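PDB 6LCH: Sel1 repeat family protein from Pseudomonas aeruginosa, which probably protects its own bacterium as one of the immunity proteins against PldB, an effector of the type VI secretion system. Local coordinates for residues G57-M62 with V96-Y101; Q89-L94 with F100-A105; F123-A128 with T137-F142. All blocks are in the same frame, centred on the assembly; numbering follows the deposited sequence.

Contact 1: G57-M62 with V96-Y101; sequences GHWKAM and VPQGFY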
ATOM      1  N   GLY A  57      -5.043  -9.828 -20.544  1.00  8.48           N
ATOM      2  CA  GLY A  57      -4.618  -8.470 -20.270  1.00  8.08           C
ATOM      3  C   GLY A  57      -4.946  -7.934 -18.893  1.00  6.87           C
ATOM      4  O   GLY A  57      -4.746  -6.737 -18.653  1.00  6.85           O
ATOM      5  N   HIS A  58      -5.446  -8.768 -17.986  1.00  3.78           N
ATOM      6  CA  HIS A  58      -5.821  -8.300 -16.658  1.00  5.70           C
ATOM      7  C   HIS A  58      -4.569  -7.950 -15.861  1.00  3.52           C
ATOM      8  O   HIS A  58      -3.722  -8.815 -15.619  1.00  3.25           O
ATOM      9  CB  HIS A  58      -6.634  -9.371 -15.937  1.00  4.25           C
ATOM     10  CG  HIS A  58      -7.450  -8.841 -14.801  1.00  4.70           C
ATOM     11  ND1 HIS A  58      -6.916  -8.595 -13.553  1.00  5.43           N
ATOM     12  CD2 HIS A  58      -8.758  -8.501 -14.726  1.00  4.26           C
ATOM     13  CE1 HIS A  58      -7.865  -8.135 -12.756  1.00  4.96           C
ATOM     14  NE2 HIS A  58      -8.991  -8.067 -13.444  1.00  7.33           N
ATOM     15  N   TRP A  59      -4.451  -6.688 -15.438  1.00  4.77           N
ATOM     16  CA  TRP A  59      -3.174  -6.251 -14.881  1.00  4.06           C
ATOM     17  C   TRP A  59      -3.027  -6.580 -13.399  1.00  4.82           C
ATOM     18  O   TRP A  59      -1.906  -6.822 -12.937  1.00  4.09           O
ATOM     19  CB  TRP A  59      -2.951  -4.758 -15.157  1.00  3.51           C
ATOM     20  CG  TRP A  59      -3.815  -3.806 -14.397  1.00  4.50           C
ATOM     21  CD1 TRP A  59      -5.005  -3.275 -14.802  1.00  4.55           C
ATOM     22  CD2 TRP A  59      -3.543  -3.246 -13.106  1.00  4.56           C
ATOM     23  NE1 TRP A  59      -5.496  -2.429 -13.838  1.00  6.58           N
ATOM     24  CE2 TRP A  59      -4.618  -2.394 -12.786  1.00  5.64           C
ATOM     25  CE3 TRP A  59      -2.498  -3.391 -12.187  1.00  4.09           C
ATOM     26  CZ2 TRP A  59      -4.674  -1.683 -11.587  1.00  6.80           C
ATOM     27  CZ3 TRP A  59      -2.559  -2.689 -10.996  1.00  5.98           C
ATOM     28  CH2 TRP A  59      -3.638  -1.844 -10.706  1.00  6.74           C
ATOM     29  N   LYS A  60      -4.121  -6.624 -12.640  1.00  4.62           N
ATOM     30  CA  LYS A  60      -4.003  -7.061 -11.253  1.00  4.03           C
ATOM     31  C   LYS A  60      -3.703  -8.552 -11.176  1.00  3.51           C
ATOM     32  O   LYS A  60      -2.959  -8.999 -10.296  1.00  3.49           O
ATOM     33  CB  LYS A  60      -5.271  -6.716 -10.479  1.00  4.76           C
ATOM     34  CG  LYS A  60      -5.374  -5.245 -10.138  1.00  5.53           C
ATOM     35  CD  LYS A  60      -6.815  -4.799 -10.028  1.00  7.43           C
ATOM     36  CE  LYS A  60      -6.905  -3.398  -9.452  1.00  9.52           C
ATOM     37  NZ  LYS A  60      -6.621  -3.386  -7.990  1.00 11.10           N
ATOM     38  N   ALA A  61      -4.257  -9.335 -12.101  1.00  3.11           N
ATOM     39  CA  ALA A  61      -3.922 -10.753 -12.163  1.00  3.92           C
ATOM     40  C   ALA A  61      -2.444 -10.958 -12.466  1.00  2.67           C
ATOM     41  O   ALA A  61      -1.810 -11.856 -11.905  1.00  1.88           O
ATOM     42  CB  ALA A  61      -4.788 -11.448 -13.213  1.00  2.86           C
ATOM     43  N   MET A  62      -1.879 -10.138 -13.360  1.00  2.90           N
ATOM     44  CA  MET A  62      -0.445 -10.201 -13.635  1.00  3.48           C
ATOM     45  C   MET A  62       0.363  -9.868 -12.391  1.00  3.69           C
ATOM     46  O   MET A  62       1.355 -10.539 -12.081  1.00  3.67           O
ATOM     47  CB  MET A  62      -0.082  -9.230 -14.759  1.00  3.55           C
ATOM     48  CG  MET A  62      -0.630  -9.607 -16.107  1.00  5.17           C
ATOM     49  SD  MET A  62       0.023  -8.539 -17.391  1.00  7.78           S
ATOM     50  CE  MET A  62      -0.813  -7.006 -17.099  1.00  2.79           C
ATOM     51  N   VAL A  96       0.904   0.023 -17.673  1.00  2.10           N
ATOM     52  CA  VAL A  96       0.292  -0.051 -16.349  1.00  3.70           C
ATOM     53  C   VAL A  96       1.282   0.513 -15.333  1.00  2.22           C
ATOM     54  O   VAL A  96       2.419   0.028 -15.247  1.00  2.82           O
ATOM     55  CB  VAL A  96      -0.118  -1.490 -15.995  1.00  2.04           C
ATOM     56  CG1 VAL A  96      -0.626  -1.548 -14.569  1.00  2.57           C
ATOM     57  CG2 VAL A  96      -1.188  -1.988 -16.954  1.00  2.38           C
ATOM     58  N   PRO A  97       0.907   1.539 -14.565  1.00  2.23           N
ATOM     59  CA  PRO A  97       1.886   2.165 -13.657  1.00  2.75           C
ATOM     60  C   PRO A  97       2.464   1.203 -12.632  1.00  2.25           C
ATOM     61  O   PRO A  97       3.658   1.290 -12.319  1.00  1.33           O
ATOM     62  CB  PRO A  97       1.078   3.290 -12.997  1.00  3.74           C
ATOM     63  CG  PRO A  97      -0.052   3.562 -13.945  1.00  5.99           C
ATOM     64  CD  PRO A  97      -0.384   2.244 -14.570  1.00  4.70           C
ATOM     65  N   GLN A  98       1.655   0.278 -12.110  1.00  0.42           N
ATOM     66  CA  GLN A  98       2.181  -0.717 -11.179  1.00  2.63           C
ATOM     67  C   GLN A  98       3.227  -1.610 -11.841  1.00  3.10           C
ATOM     68  O   GLN A  98       4.118  -2.129 -11.161  1.00  4.05           O
ATOM     69  CB  GLN A  98       1.035  -1.561 -10.609  1.00  2.93           C
ATOM     70  CG  GLN A  98       1.442  -2.492  -9.461  1.00  3.57           C
ATOM     71  CD  GLN A  98       1.792  -1.741  -8.189  1.00  3.64           C
ATOM     72  OE1 GLN A  98       1.176  -0.723  -7.859  1.00  2.81           O
ATOM     73  NE2 GLN A  98       2.784  -2.245  -7.461  1.00  4.94           N
ATOM     74  N   GLY A  99       3.145  -1.789 -13.162  1.00  0.97           N
ATOM     75  CA  GLY A  99       4.126  -2.617 -13.849  1.00  3.04           C
ATOM     76  C   GLY A  99       5.537  -2.068 -13.756  1.00  2.44           C
ATOM     77  O   GLY A  99       6.503  -2.827 -13.651  1.00  3.53           O
ATOM     78  N   PHE A 100       5.676  -0.740 -13.783  1.00  2.38           N
ATOM     79  CA  PHE A 100       6.994  -0.128 -13.640  1.00  2.18           C
ATOM     80  C   PHE A 100       7.532  -0.299 -12.224  1.00  2.99           C
ATOM     81  O   PHE A 100       8.711  -0.625 -12.031  1.00  3.57           O
ATOM     82  CB  PHE A 100       6.921   1.353 -14.010  1.00  2.78           C
ATOM     83  CG  PHE A 100       6.547   1.601 -15.443  1.00  2.69           C
ATOM     84  CD1 PHE A 100       7.497   1.516 -16.444  1.00  3.53           C
ATOM     85  CD2 PHE A 100       5.241   1.913 -15.789  1.00  2.78           C
ATOM     86  CE1 PHE A 100       7.156   1.744 -17.772  1.00  5.11           C
ATOM     87  CE2 PHE A 100       4.895   2.146 -17.115  1.00  4.44           C
ATOM     88  CZ  PHE A 100       5.857   2.061 -18.103  1.00  3.75           C
ATOM     89  N   TYR A 101       6.688  -0.052 -11.220  1.00  3.96           N
ATOM     90  CA  TYR A 101       7.090  -0.266  -9.833  1.00  4.75           C
ATOM     91  C   TYR A 101       7.543  -1.702  -9.602  1.00  4.00           C
ATOM     92  O   TYR A 101       8.539  -1.943  -8.910  1.00  0.54           O
ATOM     93  CB  TYR A 101       5.930   0.080  -8.895  1.00  4.36           C
ATOM     94  CG  TYR A 101       6.199  -0.185  -7.426  1.00  5.23           C
ATOM     95  CD1 TYR A 101       5.820  -1.386  -6.830  1.00  5.77           C
ATOM     96  CD2 TYR A 101       6.813   0.773  -6.632  1.00  5.24           C
ATOM     97  CE1 TYR A 101       6.057  -1.624  -5.490  1.00  7.42           C
ATOM     98  CE2 TYR A 101       7.054   0.542  -5.290  1.00  5.50           C
ATOM     99  CZ  TYR A 101       6.677  -0.655  -4.724  1.00  9.21           C
ATOM    100  OH  TYR A 101       6.916  -0.876  -3.387  1.00  5.84           O
TER

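Contact 2: Q89-L94 with F100-A105; sequences QKMIDL and FYDMGA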
ATOM      1  N   GLN A  89       6.743  -7.319 -17.649  1.00  6.49           N
ATOM      2  CA  GLN A  89       6.898  -6.672 -18.949  1.00  8.72           C
ATOM      3  C   GLN A  89       5.571  -6.561 -19.691  1.00  7.53           C
ATOM      4  O   GLN A  89       5.353  -5.596 -20.433  1.00  6.19           O
ATOM      5  CB  GLN A  89       7.917  -7.429 -19.801  1.00 10.70           C
ATOM      6  CG  GLN A  89       8.259  -6.738 -21.119  1.00  9.58           C
ATOM      7  CD  GLN A  89       8.776  -5.324 -20.924  1.00 10.12           C
ATOM      8  OE1 GLN A  89       9.658  -5.082 -20.101  1.00  9.41           O
ATOM      9  NE2 GLN A  89       8.229  -4.382 -21.687  1.00 11.93           N
ATOM     10  N   LYS A  90       4.676  -7.534 -19.514  1.00  7.03           N
ATOM     11  CA  LYS A  90       3.345  -7.412 -20.098  1.00  6.19           C
ATOM     12  C   LYS A  90       2.579  -6.254 -19.472  1.00  4.09           C
ATOM     13  O   LYS A  90       1.818  -5.564 -20.157  1.00  2.65           O
ATOM     14  CB  LYS A  90       2.578  -8.725 -19.942  1.00  8.98           C
ATOM     15  CG  LYS A  90       3.176  -9.882 -20.734  1.00 14.15           C
ATOM     16  CD  LYS A  90       2.737 -11.230 -20.174  1.00 12.28           C
ATOM     17  CE  LYS A  90       3.776 -12.309 -20.454  1.00 16.23           C
ATOM     18  NZ  LYS A  90       4.047 -12.488 -21.906  1.00 14.08           N
ATOM     19  N   MET A  91       2.770  -6.025 -18.168  1.00  4.33           N
ATOM     20  CA  MET A  91       2.167  -4.866 -17.515  1.00  3.66           C
ATOM     21  C   MET A  91       2.699  -3.574 -18.112  1.00  3.15           C
ATOM     22  O   MET A  91       1.941  -2.632 -18.373  1.00  3.50           O
ATOM     23  CB  MET A  91       2.456  -4.898 -16.014  1.00  4.34           C
ATOM     24  CG  MET A  91       1.837  -6.060 -15.290  1.00  4.65           C
ATOM     25  SD  MET A  91       1.704  -5.769 -13.529  1.00  5.15           S
ATOM     26  CE  MET A  91       2.890  -6.878 -12.933  1.00  7.49           C
ATOM     27  N   ILE A  92       4.014  -3.508 -18.308  1.00  4.67           N
ATOM     28  CA  ILE A  92       4.632  -2.326 -18.896  1.00  4.90           C
ATOM     29  C   ILE A  92       4.161  -2.138 -20.336  1.00  5.57           C
ATOM     30  O   ILE A  92       3.920  -1.009 -20.785  1.00  3.94           O
ATOM     31  CB  ILE A  92       6.165  -2.445 -18.794  1.00  5.49           C
ATOM     32  CG1 ILE A  92       6.616  -2.222 -17.350  1.00  4.36           C
ATOM     33  CG2 ILE A  92       6.846  -1.480 -19.738  1.00  5.23           C
ATOM     34  CD1 ILE A  92       8.117  -2.346 -17.146  1.00  5.28           C
ATOM     35  N   ASP A  93       3.998  -3.244 -21.075  1.00  6.14           N
ATOM     36  CA  ASP A  93       3.510  -3.160 -22.451  1.00  5.43           C
ATOM     37  C   ASP A  93       2.171  -2.444 -22.527  1.00  5.27           C
ATOM     38  O   ASP A  93       1.896  -1.742 -23.508  1.00  5.26           O
ATOM     39  CB  ASP A  93       3.382  -4.556 -23.053  1.00  6.99           C
ATOM     40  CG  ASP A  93       4.715  -5.149 -23.437  1.00  8.23           C
ATOM     41  OD1 ASP A  93       5.729  -4.423 -23.386  1.00  5.83           O
ATOM     42  OD2 ASP A  93       4.747  -6.345 -23.792  1.00 10.31           O
ATOM     43  N   LEU A  94       1.325  -2.615 -21.514  1.00  3.14           N
ATOM     44  CA  LEU A  94       0.058  -1.912 -21.413  1.00  3.74           C
ATOM     45  C   LEU A  94       0.192  -0.563 -20.719  1.00  2.55           C
ATOM     46  O   LEU A  94      -0.826   0.087 -20.460  1.00  2.45           O
ATOM     47  CB  LEU A  94      -0.962  -2.774 -20.667  1.00  4.46           C
ATOM     48  CG  LEU A  94      -1.349  -4.112 -21.302  1.00  5.01           C
ATOM     49  CD1 LEU A  94      -2.142  -4.951 -20.315  1.00  6.75           C
ATOM     50  CD2 LEU A  94      -2.139  -3.892 -22.591  1.00  8.38           C
ATOM     51  N   PHE A 100       5.676  -0.740 -13.783  1.00  2.38           N
ATOM     52  CA  PHE A 100       6.994  -0.128 -13.640  1.00  2.18           C
ATOM     53  C   PHE A 100       7.532  -0.299 -12.224  1.00  2.99           C
ATOM     54  O   PHE A 100       8.711  -0.625 -12.031  1.00  3.57           O
ATOM     55  CB  PHE A 100       6.921   1.353 -14.010  1.00  2.78           C
ATOM     56  CG  PHE A 100       6.547   1.601 -15.443  1.00  2.69           C
ATOM     57  CD1 PHE A 100       7.497   1.516 -16.444  1.00  3.53           C
ATOM     58  CD2 PHE A 100       5.241   1.913 -15.789  1.00  2.78           C
ATOM     59  CE1 PHE A 100       7.156   1.744 -17.772  1.00  5.11           C
ATOM     60  CE2 PHE A 100       4.895   2.146 -17.115  1.00  4.44           C
ATOM     61  CZ  PHE A 100       5.857   2.061 -18.103  1.00  3.75           C
ATOM     62  N   TYR A 101       6.688  -0.052 -11.220  1.00  3.96           N
ATOM     63  CA  TYR A 101       7.090  -0.266  -9.833  1.00  4.75           C
ATOM     64  C   TYR A 101       7.543  -1.702  -9.602  1.00  4.00           C
ATOM     65  O   TYR A 101       8.539  -1.943  -8.910  1.00  0.54           O
ATOM     66  CB  TYR A 101       5.930   0.080  -8.895  1.00  4.36           C
ATOM     67  CG  TYR A 101       6.199  -0.185  -7.426  1.00  5.23           C
ATOM     68  CD1 TYR A 101       5.820  -1.386  -6.830  1.00  5.77           C
ATOM     69  CD2 TYR A 101       6.813   0.773  -6.632  1.00  5.24           C
ATOM     70  CE1 TYR A 101       6.057  -1.624  -5.490  1.00  7.42           C
ATOM     71  CE2 TYR A 101       7.054   0.542  -5.290  1.00  5.50           C
ATOM     72  CZ  TYR A 101       6.677  -0.655  -4.724  1.00  9.21           C
ATOM     73  OH  TYR A 101       6.916  -0.876  -3.387  1.00  5.84           O
ATOM     74  N   ASP A 102       6.820  -2.667 -10.167  1.00  3.32           N
ATOM     75  CA  ASP A 102       7.150  -4.066  -9.919  1.00  5.06           C
ATOM     76  C   ASP A 102       8.460  -4.453 -10.593  1.00  4.65           C
ATOM     77  O   ASP A 102       9.235  -5.243 -10.044  1.00  6.44           O
ATOM     78  CB  ASP A 102       6.020  -4.976 -10.401  1.00  3.66           C
ATOM     79  CG  ASP A 102       4.722  -4.764  -9.643  1.00  5.59           C
ATOM     80  OD1 ASP A 102       3.649  -4.931 -10.264  1.00  6.31           O
ATOM     81  OD2 ASP A 102       4.759  -4.439  -8.437  1.00  4.37           O
ATOM     82  N   MET A 103       8.720  -3.919 -11.789  1.00  6.16           N
ATOM     83  CA  MET A 103       9.934  -4.291 -12.508  1.00  5.31           C
ATOM     84  C   MET A 103      11.177  -3.734 -11.826  1.00  6.43           C
ATOM     85  O   MET A 103      12.214  -4.404 -11.774  1.00  8.58           O
ATOM     86  CB  MET A 103       9.860  -3.809 -13.954  1.00  5.86           C
ATOM     87  CG  MET A 103      11.017  -4.284 -14.802  1.00  6.01           C
ATOM     88  SD  MET A 103      10.896  -6.026 -15.219  1.00 11.97           S
ATOM     89  CE  MET A 103       9.788  -5.940 -16.626  1.00  6.48           C
ATOM     90  N   GLY A 104      11.095  -2.507 -11.308  1.00  6.04           N
ATOM     91  CA  GLY A 104      12.240  -1.924 -10.624  1.00  7.79           C
ATOM     92  C   GLY A 104      12.650  -2.700  -9.389  1.00  9.06           C
ATOM     93  O   GLY A 104      13.831  -2.738  -9.039  1.00 10.34           O
ATOM     94  N   ALA A 105      11.685  -3.326  -8.711  1.00  5.76           N
ATOM     95  CA  ALA A 105      12.000  -4.214  -7.600  1.00  9.83           C
ATOM     96  C   ALA A 105      12.603  -5.531  -8.066  1.00 10.09           C
ATOM     97  O   ALA A 105      13.131  -6.282  -7.239  1.00 11.49           O
ATOM     98  CB  ALA A 105      10.746  -4.485  -6.769  1.00  9.26           C
TER

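Contact 3: F123-A128 with T137-F142; sequences FLDKAA and TELGKF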
ATOM      1  N   PHE A 123      12.529   3.248 -12.950  1.00  3.56           N
ATOM      2  CA  PHE A 123      11.255   2.553 -12.801  1.00  4.81           C
ATOM      3  C   PHE A 123      10.370   3.247 -11.774  1.00  3.52           C
ATOM      4  O   PHE A 123       9.180   3.468 -12.024  1.00  2.69           O
ATOM      5  CB  PHE A 123      11.489   1.087 -12.438  1.00  4.05           C
ATOM      6  CG  PHE A 123      11.765   0.216 -13.632  1.00  4.30           C
ATOM      7  CD1 PHE A 123      10.820   0.081 -14.639  1.00  4.84           C
ATOM      8  CD2 PHE A 123      12.970  -0.450 -13.761  1.00  4.86           C
ATOM      9  CE1 PHE A 123      11.072  -0.706 -15.746  1.00  5.31           C
ATOM     10  CE2 PHE A 123      13.228  -1.239 -14.862  1.00  7.42           C
ATOM     11  CZ  PHE A 123      12.279  -1.365 -15.861  1.00  7.17           C
ATOM     12  N   LEU A 124      10.946   3.639 -10.635  1.00  2.40           N
ATOM     13  CA  LEU A 124      10.165   4.333  -9.616  1.00  3.47           C
ATOM     14  C   LEU A 124       9.632   5.660 -10.135  1.00  3.63           C
ATOM     15  O   LEU A 124       8.463   5.996  -9.913  1.00  3.40           O
ATOM     16  CB  LEU A 124      11.014   4.560  -8.366  1.00  4.31           C
ATOM     17  CG  LEU A 124      11.100   3.409  -7.362  1.00  3.51           C
ATOM     18  CD1 LEU A 124      11.921   3.837  -6.154  1.00  5.95           C
ATOM     19  CD2 LEU A 124       9.712   2.971  -6.937  1.00  3.53           C
ATOM     20  N   ASP A 125      10.480   6.435 -10.817  1.00  3.82           N
ATOM     21  CA  ASP A 125      10.054   7.741 -11.306  1.00  4.19           C
ATOM     22  C   ASP A 125       8.984   7.606 -12.383  1.00  4.02           C
ATOM     23  O   ASP A 125       8.004   8.358 -12.384  1.00  3.99           O
ATOM     24  CB  ASP A 125      11.257   8.523 -11.830  1.00  6.31           C
ATOM     25  CG  ASP A 125      12.135   9.057 -10.710  1.00  9.05           C
ATOM     26  OD1 ASP A 125      13.341   9.285 -10.949  1.00 13.31           O
ATOM     27  OD2 ASP A 125      11.621   9.237  -9.586  1.00  7.51           O
ATOM     28  N   LYS A 126       9.150   6.651 -13.301  1.00  3.83           N
ATOM     29  CA  LYS A 126       8.138   6.429 -14.330  1.00  4.17           C
ATOM     30  C   LYS A 126       6.805   6.019 -13.711  1.00  3.54           C
ATOM     31  O   LYS A 126       5.750   6.557 -14.069  1.00  3.34           O
ATOM     32  CB  LYS A 126       8.622   5.375 -15.322  1.00  4.69           C
ATOM     33  CG  LYS A 126       7.668   5.153 -16.493  1.00  7.13           C
ATOM     34  CD  LYS A 126       7.369   6.449 -17.227  1.00  5.52           C
ATOM     35  CE  LYS A 126       6.593   6.186 -18.519  1.00  8.87           C
ATOM     36  NZ  LYS A 126       5.899   7.398 -19.027  1.00  6.49           N
ATOM     37  N   ALA A 127       6.836   5.070 -12.770  1.00  3.06           N
ATOM     38  CA  ALA A 127       5.612   4.667 -12.082  1.00  0.52           C
ATOM     39  C   ALA A 127       5.017   5.825 -11.292  1.00  4.24           C
ATOM     40  O   ALA A 127       3.812   6.085 -11.372  1.00  4.10           O
ATOM     41  CB  ALA A 127       5.890   3.474 -11.167  1.00  2.71           C
ATOM     42  N   ALA A 128       5.847   6.536 -10.523  1.00  3.28           N
ATOM     43  CA  ALA A 128       5.372   7.740  -9.853  1.00  3.04           C
ATOM     44  C   ALA A 128       4.890   8.773 -10.862  1.00  4.96           C
ATOM     45  O   ALA A 128       3.948   9.528 -10.582  1.00  2.70           O
ATOM     46  CB  ALA A 128       6.476   8.330  -8.975  1.00  4.76           C
ATOM     47  N   THR A 137       5.039   6.413  -2.688  1.00  4.20           N
ATOM     48  CA  THR A 137       5.296   6.186  -1.267  1.00  3.36           C
ATOM     49  C   THR A 137       6.750   5.805  -1.015  1.00  4.45           C
ATOM     50  O   THR A 137       7.358   6.269  -0.041  1.00  5.81           O
ATOM     51  CB  THR A 137       4.355   5.101  -0.746  1.00  3.80           C
ATOM     52  OG1 THR A 137       3.000   5.512  -0.952  1.00  4.04           O
ATOM     53  CG2 THR A 137       4.583   4.847   0.736  1.00  5.87           C
ATOM     54  N   GLU A 138       7.322   4.952  -1.870  1.00  3.39           N
ATOM     55  CA  GLU A 138       8.725   4.579  -1.709  1.00  4.23           C
ATOM     56  C   GLU A 138       9.637   5.781  -1.912  1.00  4.59           C
ATOM     57  O   GLU A 138      10.596   5.975  -1.157  1.00  5.45           O
ATOM     58  CB  GLU A 138       9.098   3.464  -2.686  1.00  6.16           C
ATOM     59  CG  GLU A 138      10.596   3.176  -2.755  1.00  7.90           C
ATOM     60  CD  GLU A 138      11.121   2.503  -1.499  1.00 14.20           C
ATOM     61  OE1 GLU A 138      10.328   1.818  -0.818  1.00  9.82           O
ATOM     62  OE2 GLU A 138      12.324   2.661  -1.192  1.00 17.44           O
ATOM     63  N   LEU A 139       9.360   6.592  -2.937  1.00  2.13           N
ATOM     64  CA  LEU A 139      10.135   7.811  -3.140  1.00  4.03           C
ATOM     65  C   LEU A 139      10.001   8.739  -1.942  1.00  4.42           C
ATOM     66  O   LEU A 139      10.984   9.356  -1.507  1.00  7.11           O
ATOM     67  CB  LEU A 139       9.686   8.513  -4.423  1.00  3.48           C
ATOM     68  CG  LEU A 139      10.083   7.845  -5.743  1.00  5.74           C
ATOM     69  CD1 LEU A 139       9.298   8.447  -6.898  1.00  3.78           C
ATOM     70  CD2 LEU A 139      11.576   7.962  -6.001  1.00  2.69           C
ATOM     71  N   GLY A 140       8.790   8.848  -1.395  1.00  3.73           N
ATOM     72  CA  GLY A 140       8.603   9.612  -0.176  1.00  5.70           C
ATOM     73  C   GLY A 140       9.492   9.136   0.953  1.00  7.02           C
ATOM     74  O   GLY A 140      10.063   9.942   1.687  1.00  7.06           O
ATOM     75  N   LYS A 141       9.645   7.818   1.089  1.00  6.47           N
ATOM     76  CA  LYS A 141      10.481   7.276   2.157  1.00  8.33           C
ATOM     77  C   LYS A 141      11.953   7.614   1.947  1.00  8.94           C
ATOM     78  O   LYS A 141      12.674   7.886   2.913  1.00  9.70           O
ATOM     79  CB  LYS A 141      10.279   5.765   2.258  1.00  7.47           C
ATOM     80  CG  LYS A 141       8.966   5.382   2.925  1.00  6.77           C
ATOM     81  CD  LYS A 141       8.374   4.110   2.335  1.00 13.14           C
ATOM     82  CE  LYS A 141       9.124   2.875   2.797  1.00 15.16           C
ATOM     83  NZ  LYS A 141       8.349   1.627   2.523  1.00 11.06           N
ATOM     84  N   PHE A 142      12.420   7.594   0.696  1.00  7.87           N
ATOM     85  CA  PHE A 142      13.809   7.951   0.419  1.00 11.01           C
ATOM     86  C   PHE A 142      14.040   9.444   0.612  1.00 11.31           C
ATOM     87  O   PHE A 142      15.067   9.855   1.165  1.00 11.90           O
ATOM     88  CB  PHE A 142      14.187   7.527  -1.004  1.00 10.16           C
ATOM     89  CG  PHE A 142      15.571   7.949  -1.426  1.00 10.58           C
ATOM     90  CD1 PHE A 142      16.675   7.172  -1.109  1.00 14.51           C
ATOM     91  CD2 PHE A 142      15.770   9.115  -2.148  1.00 13.73           C
ATOM     92  CE1 PHE A 142      17.949   7.554  -1.494  1.00 17.51           C
ATOM     93  CE2 PHE A 142      17.044   9.505  -2.535  1.00 14.45           C
ATOM     94  CZ  PHE A 142      18.134   8.723  -2.210  1.00 12.99           C
TER

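Contact 1: G57-M62 with V96-Y101
The carbonyl O of Val96 accepts from Gly99 N at 2.9 Å, a bond in the first turn of helix 97-107, while the isopropyl group of the same residue rests on Trp59 at the start of helix 59-70. Val96 CG1 comes obliquely to the six-membered ring, 3.5 Å from Trp59 CE3, and Val96 CG2 lies beside the stem of the side chain, 3.7 Å from Trp59 CB. The indole reaches this place because its CG stands between the backbone N and the carbonyl carbon (chi1 71°). Beyond Val96, Gln98 CB touches Trp59 CZ3 at 3.8 Å; the chain of Gln98 then bends and carries its amide away from the indole. That buried amide is satisfied at both ends, OE1 by Asn132 ND2 and NE2 by Asp102 OD2, so the residue offers carbon to the tryptophan and polarity to its own helix and beyond. The surroundings are those of an alpha-solenoid of Sel1 repeats, relatives of TPR, in which helices are joined by short turns. Gly57 makes one such turn: its positive phi closes a Schellman motif and suits glycine, which has no side chain to meet the preceding carbonyl O. His58 follows as N-cap of helix 59-70, its ND1 accepting from Ala61 N at 3.1 Å, with the donor nearly in the imidazole plane. The other ring nitrogen, NE2, is hydrogen-bonded to Asp25, and the ring stacks with Tyr28, which fixes its rotation. Lys60 CG lies over one face of the indole, offset toward its rim.

Contact 2: Q89-L94 with F100-A105
Ile92 lies over one face of the Phe100 ring, its CG1 4.1 Å from the ring centroid and 18° off the normal, a CH-pi contact; at the ring's edge, in plane, is Pro97 CA, one turn earlier in the same helix. The branching of Ile92 suits this seat: CG1 covers the face toward the CD1 side, CG2 extends the cover to Phe100 CE1 at 3.8 Å, and CD1 runs on to Met103 CB at 3.9 Å. Helices 81-93 and 97-107 are the two arms of a helical hairpin in the Sel1 solenoid, roughly antiparallel here (146°), with segment axes 9.1 Å apart at closest approach. Met103 closes one end of the contact. Its chain leaves extended at chi1 (-174°) and then bends at chi2 and chi3, which brings the methyl CE to 3.5 Å from Gln89 N and close to Gln89 OE1 as well. The amide of Gln89 is turned along its own helix, NE2 donating to Asp93 OD1 at 3.0 Å from above the carboxylate plane. On another flank Met91 CE lies 3.4 Å from Asp102 OD1, the two side chains crossing at about a right angle. Helix 123-129 adds Phe123 against Ile92 and Met103, and Lys126 and Ala127 against Phe100. Asp102 is buried, yet OD1 is hydrogen-bonded to His63 and OD2 to Gln98; with both oxygens served, the carboxylate can probably stay ionised beside the weakly polar methyl of Met91, and the helices themselves are held by apolar packing.

Contact 3: F123-A128 with T137-F142
Segments 123-128 and 137-142 are helical and run in broadly opposed directions, their axes 10.3 Å apart at closest approach and inclined by 124°, with the CA atoms of Leu124 and Leu139 7.4 Å apart. Leu139 has the largest share of the contact. Its two methyls reach over one side of helix 123-129: Leu139 CD1 meets Ala128 CB at 3.5 Å and Asp125 OD2 at 3.6 Å, and Leu139 CD2 lies 4.1 Å from Leu124 CD1. The small methyl of Ala128 allows this approach one turn beyond Leu124, whose side chain slides past that of Leu139 in the opposite direction. Such successive helices, inclined to each other and linked by a short turn, are the building plan of Sel1 and TPR solenoids, and here helix 123-129 is flanked by helix 97-107 as well: Tyr101 packs on Leu124 and Phe100 on Ala127. Glu138 uses its aliphatic part, CG lying 3.7 Å from Leu124 CD1. A chi1 of 170° swings that CG to Leu124; a bend at chi2 then takes the carboxylate to a long salt bridge with Lys141, one turn along the same helix.

Followed from the N terminus, the chain first closes contact 1, in which 57-62 meets 96-101 across a loop of 33 residues that includes most of helix 59-70 and the whole of helix 81-93. Contact 2 opens inside that loop, at 89-94, and its partner 100-105 extends past the end of contact 1, so the two overlap and share Phe100 and Tyr101. Only five residues separate its segments, a tight hairpin. Contact 3 follows in series, joining 123-128 to 137-142 over eight residues. Helix 97-107 thus packs on helices 59-70 and 81-93, while Phe123 and Ala127 press against it from contact 3, so successive helices of the solenoid are tied in a row.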